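Local coordinates for cytosol aminopeptidase (Staphylococcus aureus subsp. aureus, PDB 3KZW), which probably removes N-terminal amino acids, leucine among them, from peptides as a metal-dependent aminopeptidase of the M17 family, at residues 245-250 against 372-377; 353-358 against 470-475; 367-372 against 463-468. All blocks are in the same frame, centred on the assembly; numbering follows the deposited sequence.

Interaction 1 of 3, residues 245-250 against 372-377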
loop_
_atom_site.group_PDB
_atom_site.type_symbol
_atom_site.label_atom_id
_atom_site.label_comp_id
_atom_site.label_asym_id
_atom_site.label_seq_id
_atom_site.Cartn_x
_atom_site.Cartn_y
_atom_site.Cartn_z
ATOM N N GLU A 245 -35.917 -22.217 -11.260
ATOM C CA GLU A 245 -35.784 -23.317 -10.305
ATOM C C GLU A 245 -35.172 -22.860 -8.978
ATOM O O GLU A 245 -35.052 -23.647 -8.039
ATOM C CB GLU A 245 -34.984 -24.475 -10.909
ATOM C CG GLU A 245 -35.775 -25.299 -11.918
ATOM C CD GLU A 245 -35.024 -26.519 -12.428
ATOM O OE1 GLU A 245 -33.955 -26.857 -11.870
ATOM O OE2 GLU A 245 -35.513 -27.147 -13.391
ATOM N N GLY A 246 -34.785 -21.589 -8.912
ATOM C CA GLY A 246 -34.372 -20.965 -7.657
ATOM C C GLY A 246 -32.906 -21.076 -7.290
ATOM O O GLY A 246 -32.563 -21.043 -6.108
ATOM N N PHE A 247 -32.038 -21.201 -8.297
ATOM C CA PHE A 247 -30.588 -21.206 -8.087
ATOM C C PHE A 247 -30.081 -19.777 -7.884
ATOM O O PHE A 247 -29.302 -19.260 -8.686
ATOM C CB PHE A 247 -29.873 -21.867 -9.269
ATOM C CG PHE A 247 -29.975 -23.364 -9.287
ATOM C CD1 PHE A 247 -31.089 -23.999 -9.834
ATOM C CD2 PHE A 247 -28.948 -24.144 -8.769
ATOM C CE1 PHE A 247 -31.182 -25.389 -9.859
ATOM C CE2 PHE A 247 -29.028 -25.532 -8.787
ATOM C CZ PHE A 247 -30.149 -26.157 -9.333
ATOM N N GLY A 248 -30.529 -19.157 -6.795
ATOM C CA GLY A 248 -30.304 -17.735 -6.533
ATOM C C GLY A 248 -28.861 -17.284 -6.428
ATOM O O GLY A 248 -28.509 -16.215 -6.933
ATOM N N LEU A 249 -28.027 -18.092 -5.776
ATOM C CA LEU A 249 -26.621 -17.752 -5.578
ATOM C C LEU A 249 -25.815 -17.865 -6.870
ATOM O O LEU A 249 -24.994 -16.997 -7.166
ATOM C CB LEU A 249 -25.997 -18.611 -4.474
ATOM C CG LEU A 249 -26.586 -18.526 -3.060
ATOM C CD1 LEU A 249 -25.783 -19.389 -2.107
ATOM C CD2 LEU A 249 -26.652 -17.095 -2.547
ATOM N N LEU A 250 -26.061 -18.928 -7.635
ATOM C CA LEU A 250 -25.420 -19.115 -8.937
ATOM C C LEU A 250 -25.828 -18.012 -9.915
ATOM O O LEU A 250 -25.010 -17.546 -10.711
ATOM C CB LEU A 250 -25.741 -20.504 -9.507
ATOM C CG LEU A 250 -25.211 -20.914 -10.890
ATOM C CD1 LEU A 250 -23.695 -20.759 -11.009
ATOM C CD2 LEU A 250 -25.626 -22.339 -11.208
ATOM N N LEU A 372 -20.920 -23.057 -5.048
ATOM C CA LEU A 372 -20.811 -24.389 -4.460
ATOM C C LEU A 372 -22.003 -24.682 -3.562
ATOM O O LEU A 372 -22.505 -25.804 -3.541
ATOM C CB LEU A 372 -19.510 -24.537 -3.666
ATOM C CG LEU A 372 -18.199 -24.713 -4.438
ATOM C CD1 LEU A 372 -17.017 -24.450 -3.523
ATOM C CD2 LEU A 372 -18.094 -26.098 -5.076
ATOM N N ALA A 373 -22.451 -23.665 -2.829
ATOM C CA ALA A 373 -23.595 -23.789 -1.928
ATOM C C ALA A 373 -24.850 -24.281 -2.652
ATOM O O ALA A 373 -25.519 -25.204 -2.181
ATOM C CB ALA A 373 -23.863 -22.466 -1.236
ATOM N N ASP A 374 -25.155 -23.665 -3.796
ATOM C CA ASP A 374 -26.299 -24.061 -4.614
ATOM C C ASP A 374 -26.098 -25.448 -5.217
ATOM O O ASP A 374 -27.038 -26.240 -5.295
ATOM C CB ASP A 374 -26.563 -23.031 -5.720
ATOM C CG ASP A 374 -27.463 -21.882 -5.263
ATOM O OD1 ASP A 374 -27.932 -21.884 -4.103
ATOM O OD2 ASP A 374 -27.711 -20.970 -6.078
ATOM N N ALA A 375 -24.866 -25.737 -5.626
ATOM C CA ALA A 375 -24.531 -27.019 -6.236
ATOM C C ALA A 375 -24.568 -28.169 -5.225
ATOM O O ALA A 375 -25.048 -29.260 -5.541
ATOM C CB ALA A 375 -23.174 -26.941 -6.920
ATOM N N VAL A 376 -24.067 -27.917 -4.015
ATOM C CA VAL A 376 -24.054 -28.919 -2.947
ATOM C C VAL A 376 -25.478 -29.276 -2.521
ATOM O O VAL A 376 -25.808 -30.457 -2.369
ATOM C CB VAL A 376 -23.191 -28.474 -1.728
ATOM C CG1 VAL A 376 -23.494 -29.315 -0.497
ATOM C CG2 VAL A 376 -21.710 -28.559 -2.064
ATOM N N PHE A 377 -26.319 -28.257 -2.348
ATOM C CA PHE A 377 -27.718 -28.470 -1.982
ATOM C C PHE A 377 -28.454 -29.272 -3.053
ATOM O O PHE A 377 -29.248 -30.159 -2.736
ATOM C CB PHE A 377 -28.435 -27.142 -1.710
ATOM C CG PHE A 377 -29.799 -27.307 -1.103
ATOM C CD1 PHE A 377 -29.946 -27.527 0.265
ATOM C CD2 PHE A 377 -30.940 -27.255 -1.897
ATOM C CE1 PHE A 377 -31.211 -27.691 0.835
ATOM C CE2 PHE A 377 -32.211 -27.420 -1.336
ATOM C CZ PHE A 377 -32.344 -27.637 0.032
#

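Interaction 2 of 3, residues 353-358 against 470-475. With NA (sodium ion), chain R.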
loop_
_atom_site.group_PDB
_atom_site.type_symbol
_atom_site.label_atom_id
_atom_site.label_comp_id
_atom_site.label_asym_id
_atom_site.label_seq_id
_atom_site.Cartn_x
_atom_site.Cartn_y
_atom_site.Cartn_z
ATOM N N ALA A 353 -30.816 -18.393 -1.513
ATOM C CA ALA A 353 -30.162 -19.605 -1.992
ATOM C C ALA A 353 -31.181 -20.653 -2.449
ATOM O O ALA A 353 -32.386 -20.498 -2.220
ATOM C CB ALA A 353 -29.268 -20.172 -0.901
ATOM N N LEU A 354 -30.696 -21.714 -3.093
ATOM C CA LEU A 354 -31.547 -22.837 -3.484
ATOM C C LEU A 354 -32.158 -23.505 -2.251
ATOM O O LEU A 354 -33.263 -24.046 -2.316
ATOM C CB LEU A 354 -30.758 -23.855 -4.313
ATOM C CG LEU A 354 -31.525 -25.001 -4.982
ATOM C CD1 LEU A 354 -32.364 -24.503 -6.152
ATOM C CD2 LEU A 354 -30.566 -26.091 -5.437
ATOM N N SER A 355 -31.436 -23.448 -1.134
ATOM C CA SER A 355 -31.907 -23.993 0.137
ATOM C C SER A 355 -33.099 -23.219 0.702
ATOM O O SER A 355 -33.837 -23.737 1.543
ATOM C CB SER A 355 -30.771 -24.018 1.163
ATOM O OG SER A 355 -30.431 -22.710 1.587
ATOM N N GLY A 356 -33.275 -21.983 0.239
ATOM C CA GLY A 356 -34.333 -21.105 0.735
ATOM C C GLY A 356 -33.821 -20.111 1.758
ATOM O O GLY A 356 -34.538 -19.193 2.156
ATOM N N GLU A 357 -32.575 -20.302 2.186
ATOM C CA GLU A 357 -31.920 -19.411 3.139
ATOM C C GLU A 357 -31.450 -18.131 2.458
ATOM O O GLU A 357 -31.090 -18.140 1.278
ATOM C CB GLU A 357 -30.729 -20.115 3.792
ATOM C CG GLU A 357 -31.108 -21.265 4.708
ATOM C CD GLU A 357 -29.913 -22.101 5.123
ATOM O OE1 GLU A 357 -29.294 -22.738 4.238
ATOM O OE2 GLU A 357 -29.601 -22.127 6.337
ATOM N N THR A 358 -31.454 -17.033 3.209
ATOM C CA THR A 358 -30.968 -15.749 2.707
ATOM C C THR A 358 -29.483 -15.563 3.003
ATOM O O THR A 358 -29.014 -15.877 4.099
ATOM C CB THR A 358 -31.755 -14.561 3.293
ATOM O OG1 THR A 358 -31.766 -14.651 4.722
ATOM C CG2 THR A 358 -33.186 -14.552 2.773
ATOM N N THR A 470 -19.968 -26.547 3.514
ATOM C CA THR A 470 -20.424 -27.798 4.138
ATOM C C THR A 470 -21.746 -27.658 4.886
ATOM O O THR A 470 -22.349 -28.661 5.281
ATOM C CB THR A 470 -19.366 -28.400 5.085
ATOM O OG1 THR A 470 -18.966 -27.416 6.045
ATOM C CG2 THR A 470 -18.146 -28.875 4.299
ATOM N N HIS A 471 -22.188 -26.418 5.084
ATOM C CA HIS A 471 -23.473 -26.129 5.719
ATOM C C HIS A 471 -24.636 -26.658 4.887
ATOM O O HIS A 471 -25.636 -27.114 5.431
ATOM C CB HIS A 471 -23.624 -24.620 5.935
ATOM C CG HIS A 471 -24.988 -24.200 6.399
ATOM N ND1 HIS A 471 -25.381 -24.267 7.719
ATOM C CD2 HIS A 471 -26.043 -23.690 5.719
ATOM C CE1 HIS A 471 -26.622 -23.825 7.830
ATOM N NE2 HIS A 471 -27.046 -23.468 6.632
ATOM N N PHE A 472 -24.480 -26.613 3.567
ATOM C CA PHE A 472 -25.572 -26.896 2.638
ATOM C C PHE A 472 -25.803 -28.386 2.357
ATOM O O PHE A 472 -26.733 -28.756 1.629
ATOM C CB PHE A 472 -25.369 -26.107 1.341
ATOM C CG PHE A 472 -25.588 -24.630 1.501
ATOM C CD1 PHE A 472 -24.572 -23.810 1.984
ATOM C CD2 PHE A 472 -26.819 -24.059 1.186
ATOM C CE1 PHE A 472 -24.774 -22.442 2.144
ATOM C CE2 PHE A 472 -27.031 -22.692 1.339
ATOM C CZ PHE A 472 -26.007 -21.880 1.818
ATOM N N SER A 473 -24.968 -29.235 2.949
ATOM C CA SER A 473 -25.110 -30.681 2.800
ATOM C C SER A 473 -25.957 -31.294 3.919
ATOM O O SER A 473 -26.334 -32.469 3.849
ATOM C CB SER A 473 -23.736 -31.350 2.758
ATOM O OG SER A 473 -22.993 -31.051 3.925
ATOM N N GLY A 474 -26.254 -30.494 4.942
ATOM C CA GLY A 474 -26.980 -30.974 6.110
ATOM C C GLY A 474 -26.113 -31.919 6.916
ATOM O O GLY A 474 -24.991 -31.571 7.291
ATOM N N GLN A 475 -26.625 -33.121 7.169
ATOM C CA GLN A 475 -25.889 -34.133 7.926
ATOM C C GLN A 475 -25.211 -35.168 7.026
ATOM O O GLN A 475 -24.547 -36.083 7.517
ATOM C CB GLN A 475 -26.803 -34.816 8.950
ATOM C CG GLN A 475 -27.323 -33.886 10.046
ATOM C CD GLN A 475 -26.204 -33.215 10.836
ATOM O OE1 GLN A 475 -25.509 -33.863 11.623
ATOM N NE2 GLN A 475 -26.030 -31.910 10.629
HETATM NA NA NA R . -22.856 -30.251 7.077
HETATM O O HOH W 1 -22.479 -32.343 6.193
HETATM O O HOH W 2 -23.972 -28.667 8.478
#

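Interaction 3 of 3, residues 367-372 against 463-468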
loop_
_atom_site.group_PDB
_atom_site.type_symbol
_atom_site.label_atom_id
_atom_site.label_comp_id
_atom_site.label_asym_id
_atom_site.label_seq_id
_atom_site.Cartn_x
_atom_site.Cartn_y
_atom_site.Cartn_z
ATOM N N GLU A 367 -16.820 -15.662 -4.368
ATOM C CA GLU A 367 -17.873 -16.142 -5.266
ATOM C C GLU A 367 -17.971 -17.671 -5.301
ATOM O O GLU A 367 -19.043 -18.225 -5.560
ATOM C CB GLU A 367 -17.680 -15.569 -6.683
ATOM C CG GLU A 367 -16.695 -16.320 -7.599
ATOM C CD GLU A 367 -15.232 -16.251 -7.151
ATOM O OE1 GLU A 367 -14.808 -15.233 -6.561
ATOM O OE2 GLU A 367 -14.491 -17.223 -7.415
ATOM N N GLY A 368 -16.850 -18.337 -5.031
ATOM C CA GLY A 368 -16.763 -19.789 -5.125
ATOM C C GLY A 368 -17.690 -20.503 -4.167
ATOM O O GLY A 368 -18.427 -21.404 -4.564
ATOM N N ARG A 369 -17.655 -20.094 -2.902
ATOM C CA ARG A 369 -18.501 -20.689 -1.868
ATOM C C ARG A 369 -19.994 -20.503 -2.155
ATOM O O ARG A 369 -20.820 -21.309 -1.726
ATOM C CB ARG A 369 -18.136 -20.138 -0.482
ATOM C CG ARG A 369 -18.357 -18.639 -0.304
ATOM C CD ARG A 369 -17.579 -18.096 0.880
ATOM N NE ARG A 369 -16.160 -17.917 0.572
ATOM C CZ ARG A 369 -15.264 -17.391 1.403
ATOM N NH1 ARG A 369 -15.622 -16.981 2.613
ATOM N NH2 ARG A 369 -14.001 -17.273 1.023
ATOM N N LEU A 370 -20.328 -19.443 -2.890
ATOM C CA LEU A 370 -21.713 -19.155 -3.256
ATOM C C LEU A 370 -22.245 -20.143 -4.290
ATOM O O LEU A 370 -23.326 -20.705 -4.107
ATOM C CB LEU A 370 -21.861 -17.717 -3.763
ATOM C CG LEU A 370 -21.613 -16.577 -2.767
ATOM C CD1 LEU A 370 -21.521 -15.249 -3.497
ATOM C CD2 LEU A 370 -22.686 -16.520 -1.680
ATOM N N VAL A 371 -21.487 -20.361 -5.363
ATOM C CA VAL A 371 -21.909 -21.293 -6.409
ATOM C C VAL A 371 -21.864 -22.748 -5.938
ATOM O O VAL A 371 -22.679 -23.565 -6.367
ATOM C CB VAL A 371 -21.128 -21.109 -7.746
ATOM C CG1 VAL A 371 -21.294 -19.689 -8.273
ATOM C CG2 VAL A 371 -19.651 -21.470 -7.602
ATOM N N LEU A 372 -20.920 -23.057 -5.048
ATOM C CA LEU A 372 -20.811 -24.389 -4.460
ATOM C C LEU A 372 -22.003 -24.682 -3.562
ATOM O O LEU A 372 -22.505 -25.804 -3.541
ATOM C CB LEU A 372 -19.510 -24.537 -3.666
ATOM C CG LEU A 372 -18.199 -24.713 -4.438
ATOM C CD1 LEU A 372 -17.017 -24.450 -3.523
ATOM C CD2 LEU A 372 -18.094 -26.098 -5.076
ATOM N N LEU A 463 -11.113 -21.802 6.797
ATOM C CA LEU A 463 -12.005 -22.578 7.657
ATOM C C LEU A 463 -13.440 -22.062 7.542
ATOM O O LEU A 463 -14.391 -22.847 7.521
ATOM C CB LEU A 463 -11.540 -22.538 9.121
ATOM C CG LEU A 463 -10.062 -22.648 9.510
ATOM C CD1 LEU A 463 -9.946 -22.637 11.020
ATOM C CD2 LEU A 463 -9.387 -23.888 8.938
ATOM N N PHE A 464 -13.579 -20.739 7.461
ATOM C CA PHE A 464 -14.875 -20.092 7.265
ATOM C C PHE A 464 -15.529 -20.540 5.956
ATOM O O PHE A 464 -16.695 -20.935 5.945
ATOM C CB PHE A 464 -14.721 -18.566 7.280
ATOM C CG PHE A 464 -16.022 -17.819 7.156
ATOM C CD1 PHE A 464 -16.592 -17.586 5.912
ATOM C CD2 PHE A 464 -16.674 -17.347 8.287
ATOM C CE1 PHE A 464 -17.794 -16.903 5.796
ATOM C CE2 PHE A 464 -17.876 -16.656 8.178
ATOM C CZ PHE A 464 -18.437 -16.436 6.931
ATOM N N ALA A 465 -14.772 -20.469 4.861
ATOM C CA ALA A 465 -15.257 -20.884 3.548
ATOM C C ALA A 465 -15.751 -22.332 3.551
ATOM O O ALA A 465 -16.804 -22.639 2.987
ATOM C CB ALA A 465 -14.174 -20.693 2.506
ATOM N N ALA A 466 -14.987 -23.210 4.201
ATOM C CA ALA A 466 -15.334 -24.623 4.312
ATOM C C ALA A 466 -16.633 -24.812 5.093
ATOM O O ALA A 466 -17.491 -25.606 4.703
ATOM C CB ALA A 466 -14.201 -25.390 4.969
ATOM N N SER A 467 -16.763 -24.069 6.189
ATOM C CA SER A 467 -17.968 -24.084 7.012
ATOM C C SER A 467 -19.186 -23.632 6.214
ATOM O O SER A 467 -20.272 -24.193 6.357
ATOM C CB SER A 467 -17.787 -23.182 8.234
ATOM O OG SER A 467 -18.940 -23.194 9.057
ATOM N N PHE A 468 -18.992 -22.623 5.369
ATOM C CA PHE A 468 -20.061 -22.094 4.528
ATOM C C PHE A 468 -20.549 -23.131 3.516
ATOM O O PHE A 468 -21.753 -23.341 3.373
ATOM C CB PHE A 468 -19.604 -20.820 3.814
ATOM C CG PHE A 468 -20.711 -20.086 3.110
ATOM C CD1 PHE A 468 -21.044 -20.393 1.795
ATOM C CD2 PHE A 468 -21.415 -19.078 3.757
ATOM C CE1 PHE A 468 -22.068 -19.713 1.135
ATOM C CE2 PHE A 468 -22.437 -18.390 3.109
ATOM C CZ PHE A 468 -22.765 -18.710 1.796
#

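Interaction 1 of 3, residues 245-250 against 372-377
Asp374 reaches from helix 368-380 to the first turn of helix 248-254, and its OD2 takes two backbone amides there. The bond from Leu250 N to Asp374 OD2 is 3.1 Å long and fairly straight, at 162°. It meets the oxygen from above the carboxylate plane, 37° out of it. Leu249 N lies 2.9 Å from the same OD2, but this bond is bent and weak. The other oxygen, OD1, accepts from the backbone N of Leu354, so each carboxylate oxygen has a partner.

Phe247 holds the N-cap position, right before the helix. Its CG stands beside its own backbone N (chi1 -76°), and this brings the ring obliquely across the stem of Asp374. Ring atom CD2 of Phe247 comes 4.0 Å from CB of Asp374. The ring and the carboxylate are almost perpendicular. Leu249 approaches the acid with its own stem. CB of Leu249 lies 3.3 Å from OD2 of Asp374, and CD1 of Leu249 passes on to CB of Ala373, 3.7 Å away, in an apolar contact. The acid is buried: Leu249 packs on the carboxylate and the Phe247 ring on its CB, with backbone amides as its polar partners. The partial positive charge at the helix start would probably stabilise its negative form.

Gly246, with positive phi, closes the preceding helix in a Schellman motif, and the chain turns at Phe247 through an inverse gamma turn. Ala375 faces strands 278-285 and 328-338. The arrangement is an acid from one helix accepting first-turn amides at the N-terminal end of another, within the alpha/beta catalytic domain of the M17 aminopeptidases.

Interaction 2 of 3, residues 353-358 against 470-475
Glu357 and His471 join two loops through a His-carboxylate hydrogen bond. Glu357 follows a type I beta turn, Ala353 to Gly356, and lies in an ST turn, where its backbone N donates to Ser355 OG. That turn links strands 350-352 and 358-360.

The Glu357 side chain starts beside this hydroxyl: CB lies 3.4 Å and CG 3.5 Å from Ser355 OG. The chain is extended beyond CG, which carries the carboxylate across to the other loop. CD comes up in the plane of the His471 ring, at its edge. OE1 accepts from Ser355 OG at 2.9 Å, through the anti lone pair. It also sits 3.7 Å from Phe472 CE2. OE2 accepts a hydrogen bond from His471 NE2 at 2.9 Å, through the syn lone pair, and the bond is nearly straight at 167°. With both oxygens engaged, the carboxylate is held flat, nearly coplanar with the imidazole.

The Phe472 ring has Ser355 OG at its edge and Ala353 CB nearby. Leu452 touches Glu357, His471 and Phe472. Two carbonyls of the histidine loop bind a sodium ion. Thr470 O and Gly474 O each lie 2.5 Å from the sodium, and two waters complete the ligands found.

Interaction 3 of 3, residues 367-372 against 463-468
Arg369 lies across helix 461-470 and meets Phe464, Ala465 and Phe468. The segments 368-372 and 463-468 run nearly parallel, their axes 16° apart in direction and 9.8 Å at closest approach. The backbones are closest at Arg369 and Ala465.

The guanidinium makes van der Waals contacts with an alanine and a ring edge. Ala465 CB sits over the centre of one face, 3.6 Å from Arg369 CZ. Arg369 NH1 approaches the edge of the Phe464 ring, 3.5 Å from CD1, and the two planes are turned 44° apart. This is an edge approach, not a stack of charge over ring. The chain gets there by a bend at chi3 (78°), which brings the guanidinium round over the alanine. The same NH1 gives a weak hydrogen bond to Asn454 O.

The edge of Phe468 meets a backbone carbonyl. Its CE1 lies 3.5 Å from Arg369 O, which is near the ring plane, so ring hydrogens probably face the carbonyl. Its CD1 also packs 3.7 Å from Arg369 CB, across the start of the arginine chain.

The purely apolar part is small. Leu370 points its CB away from helix 461-470, yet its CD2 swings back to 4.1 Å from Phe468 CZ. No hydrogen bond crosses between the two segments, and the residues that touch are buried. Leu370 also packs on Val253 of helix 248-254.

Arg369 and Leu370 close the NTDAEGRL sequence, the signature of M17 leucyl aminopeptidases. In relatives this sequence lines the metal-dependent active site, so the contact probably packs the start of helix 368-380, where the signature ends, onto helix 461-470 close to that site.

Interactions 1 and 3 are buried and both use helix 368-380. One joins it to helix 248-254, the other to helix 461-470, and they share Leu372 as a segment end. Interaction 2 is only partly buried and joins loops. The chemistry differs: interaction 3 is packing round a guanidinium without a cross hydrogen bond, interaction 1 is a buried carboxylate on helix amides, and interaction 2 is a serine-glutamate-histidine chain of hydrogen bonds. Interactions 1 and 2 touch directly, since Ala373 CB packs on the Phe472 ring. Segment 470-475 continues directly from helix 461-470, so interaction 3 leads into interaction 2 along the chain.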